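Local coordinates for cupin 2 conserved barrel domain protein (Planctomyces limnophilus, PDB 4H7L) that is of unknown function but binds a copper ion in a cupin beta-barrel and forms a two-chain assembly, at residues V71-A76 with T111-V116. Residues are numbered along the deposited sequence; the frame is centred on the assembly and turned at random.
Sequences VVLDHA and TIINIV
Thr111 O takes two backbone N-H groups, from Leu73 N at 2.9 Å and, more weakly, from Asp74 N at 3.4 Å. Two consecutive residues opposite one define a classic beta bulge, here in an antiparallel pairing of the cupin barrel. Before it, Val71 and Ile113 exchange N-H...O bonds in both directions; beyond it the register has shifted by one, and Thr111 N reaches Asp74 O at 3.0 Å. The chain turns a corner at Leu73, yet residues 71-74 stay paired with strand 110-117. The Asp74 carboxylate also lies against Thr111: with CG between its own backbone N and carbonyl carbon (chi1 67°), OD2 comes 2.9 Å and OD1 3.1 Å from Thr111 OG1. The hydroxyl is shared with Gln53 on strand 48-54, its stronger polar partner. An alanine in place of Asp74 would probably uncover the side of Thr111 that the carboxylate lies against, leaving its hydroxyl with Gln53 alone of these two. Ile112 and Val72 occupy the face nearer the copper, the Ile112 side chain about 8 Å from the ion. On the other face Val71, Leu73, Ile113 and Ile115 pack against the second subunit, and within the chain Leu73 CD1 rests 3.8 Å from Ile113 CG1.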
ATOM      1  N   VAL B  71      -4.294  -3.226  -3.318  1.00 43.09           N
ATOM      2  CA  VAL B  71      -5.331  -2.230  -3.076  1.00 45.97           C
ATOM      3  C   VAL B  71      -5.861  -1.733  -4.413  1.00 48.95           C
ATOM      4  O   VAL B  71      -5.151  -1.045  -5.148  1.00 49.98           O
ATOM      5  CB  VAL B  71      -4.796  -1.025  -2.286  1.00 46.17           C
ATOM      6  CG1 VAL B  71      -5.913  -0.026  -2.032  1.00 50.07           C
ATOM      7  CG2 VAL B  71      -4.175  -1.474  -0.977  1.00 47.40           C
ATOM      8  N   VAL B  72      -7.107  -2.071  -4.726  1.00 48.34           N
ATOM      9  CA  VAL B  72      -7.694  -1.691  -6.010  1.00 49.38           C
ATOM     10  C   VAL B  72      -8.002  -0.196  -6.077  1.00 50.82           C
ATOM     11  O   VAL B  72      -8.716   0.334  -5.230  1.00 54.42           O
ATOM     12  CB  VAL B  72      -8.992  -2.464  -6.288  1.00 51.45           C
ATOM     13  CG1 VAL B  72      -9.592  -2.022  -7.616  1.00 54.71           C
ATOM     14  CG2 VAL B  72      -8.731  -3.961  -6.288  1.00 51.50           C
ATOM     15  N   LEU B  73      -7.468   0.476  -7.093  1.00 54.06           N
ATOM     16  CA  LEU B  73      -7.728   1.897  -7.295  1.00 58.19           C
ATOM     17  C   LEU B  73      -8.813   2.116  -8.348  1.00 61.86           C
ATOM     18  O   LEU B  73      -9.649   3.011  -8.216  1.00 67.27           O
ATOM     19  CB  LEU B  73      -6.442   2.628  -7.690  1.00 57.34           C
ATOM     20  CG  LEU B  73      -5.313   2.568  -6.654  1.00 57.27           C
ATOM     21  CD1 LEU B  73      -4.212   3.554  -7.005  1.00 59.13           C
ATOM     22  CD2 LEU B  73      -5.831   2.831  -5.248  1.00 57.18           C
ATOM     23  N   ASP B  74      -8.794   1.303  -9.397  1.00 67.28           N
ATOM     24  CA  ASP B  74      -9.891   1.279 -10.356  1.00 72.07           C
ATOM     25  C   ASP B  74      -9.950  -0.092 -11.012  1.00 71.22           C
ATOM     26  O   ASP B  74      -9.040  -0.904 -10.851  1.00 72.49           O
ATOM     27  CB  ASP B  74      -9.745   2.386 -11.408  1.00 76.46           C
ATOM     28  CG  ASP B  74      -8.558   2.171 -12.329  1.00 84.78           C
ATOM     29  OD1 ASP B  74      -7.791   3.136 -12.541  1.00 87.80           O
ATOM     30  OD2 ASP B  74      -8.399   1.051 -12.861  1.00 85.68           O
ATOM     31  N   HIS B  75     -11.023  -0.354 -11.744  1.00 69.25           N
ATOM     32  CA  HIS B  75     -11.197  -1.652 -12.372  1.00 70.06           C
ATOM     33  C   HIS B  75     -12.265  -1.592 -13.445  1.00 74.06           C
ATOM     34  O   HIS B  75     -13.143  -0.731 -13.416  1.00 70.24           O
ATOM     35  CB  HIS B  75     -11.587  -2.690 -11.323  1.00 68.94           C
ATOM     36  CG  HIS B  75     -12.928  -2.445 -10.707  1.00 74.65           C
ATOM     37  ND1 HIS B  75     -14.104  -2.845 -11.305  1.00 82.20           N
ATOM     38  CD2 HIS B  75     -13.284  -1.833  -9.553  1.00 75.07           C
ATOM     39  CE1 HIS B  75     -15.124  -2.496 -10.543  1.00 82.58           C
ATOM     40  NE2 HIS B  75     -14.654  -1.879  -9.474  1.00 80.31           N
ATOM     41  N   ALA B  76     -12.177  -2.513 -14.399  1.00 62.25           N
ATOM     42  CA  ALA B  76     -13.215  -2.678 -15.403  1.00 63.12           C
ATOM     43  C   ALA B  76     -14.361  -3.457 -14.777  1.00 65.97           C
ATOM     44  O   ALA B  76     -14.150  -4.259 -13.866  1.00 62.78           O
ATOM     45  CB  ALA B  76     -12.670  -3.420 -16.608  1.00 62.59           C
ATOM     46  N   THR B 111      -6.305  -1.348 -11.971  1.00 57.49           N
ATOM     47  CA  THR B 111      -5.132  -0.632 -11.491  1.00 57.14           C
ATOM     48  C   THR B 111      -5.013  -0.857  -9.989  1.00 55.36           C
ATOM     49  O   THR B 111      -5.972  -0.652  -9.248  1.00 55.38           O
ATOM     50  CB  THR B 111      -5.241   0.877 -11.756  1.00 62.00           C
ATOM     51  OG1 THR B 111      -5.525   1.107 -13.142  1.00 66.50           O
ATOM     52  CG2 THR B 111      -3.944   1.580 -11.374  1.00 62.41           C
ATOM     53  N   ILE B 112      -3.839  -1.277  -9.533  1.00 47.06           N
ATOM     54  CA  ILE B 112      -3.671  -1.592  -8.125  1.00 47.04           C
ATOM     55  C   ILE B 112      -2.383  -1.036  -7.538  1.00 45.62           C
ATOM     56  O   ILE B 112      -1.437  -0.721  -8.259  1.00 45.05           O
ATOM     57  CB  ILE B 112      -3.685  -3.112  -7.889  1.00 47.38           C
ATOM     58  CG1 ILE B 112      -2.468  -3.769  -8.543  1.00 51.97           C
ATOM     59  CG2 ILE B 112      -4.965  -3.721  -8.434  1.00 49.05           C
ATOM     60  CD1 ILE B 112      -2.000  -5.008  -7.823  1.00 60.69           C
ATOM     61  N   ILE B 113      -2.380  -0.893  -6.217  1.00 44.52           N
ATOM     62  CA  ILE B 113      -1.155  -0.714  -5.461  1.00 41.94           C
ATOM     63  C   ILE B 113      -0.810  -2.069  -4.870  1.00 41.61           C
ATOM     64  O   ILE B 113      -1.550  -2.588  -4.044  1.00 48.37           O
ATOM     65  CB  ILE B 113      -1.329   0.261  -4.286  1.00 40.44           C
ATOM     66  CG1 ILE B 113      -1.761   1.646  -4.772  1.00 43.72           C
ATOM     67  CG2 ILE B 113      -0.034   0.352  -3.487  1.00 45.07           C
ATOM     68  CD1 ILE B 113      -0.699   2.389  -5.523  1.00 54.55           C
ATOM     69  N   ASN B 114       0.305  -2.648  -5.288  1.00 46.91           N
ATOM     70  CA  ASN B 114       0.729  -3.919  -4.728  1.00 42.16           C
ATOM     71  C   ASN B 114       1.808  -3.704  -3.676  1.00 42.02           C
ATOM     72  O   ASN B 114       2.907  -3.244  -3.980  1.00 45.98           O
ATOM     73  CB  ASN B 114       1.229  -4.857  -5.826  1.00 46.03           C
ATOM     74  CG  ASN B 114       1.620  -6.215  -5.291  1.00 53.41           C
ATOM     75  OD1 ASN B 114       1.340  -6.541  -4.134  1.00 54.94           O
ATOM     76  ND2 ASN B 114       2.267  -7.020  -6.130  1.00 52.06           N
ATOM     77  N   ILE B 115       1.479  -4.032  -2.434  1.00 41.62           N
ATOM     78  CA  ILE B 115       2.408  -3.889  -1.322  1.00 39.16           C
ATOM     79  C   ILE B 115       3.010  -5.249  -1.002  1.00 44.10           C
ATOM     80  O   ILE B 115       2.294  -6.183  -0.648  1.00 45.94           O
ATOM     81  CB  ILE B 115       1.688  -3.329  -0.086  1.00 39.13           C
ATOM     82  CG1 ILE B 115       1.084  -1.961  -0.409  1.00 43.35           C
ATOM     83  CG2 ILE B 115       2.648  -3.206   1.081  1.00 37.82           C
ATOM     84  CD1 ILE B 115      -0.103  -1.599   0.456  1.00 48.32           C
ATOM     85  N   VAL B 116       4.328  -5.358  -1.134  1.00 44.32           N
ATOM     86  CA  VAL B 116       5.009  -6.644  -1.009  1.00 40.12           C
ATOM     87  C   VAL B 116       5.980  -6.663   0.168  1.00 39.72           C
ATOM     88  O   VAL B 116       6.784  -5.744   0.329  1.00 47.95           O
ATOM     89  CB  VAL B 116       5.805  -6.957  -2.287  1.00 38.50           C
ATOM     90  CG1 VAL B 116       6.442  -8.337  -2.195  1.00 39.87           C
ATOM     91  CG2 VAL B 116       4.911  -6.854  -3.513  1.00 43.99           C
TER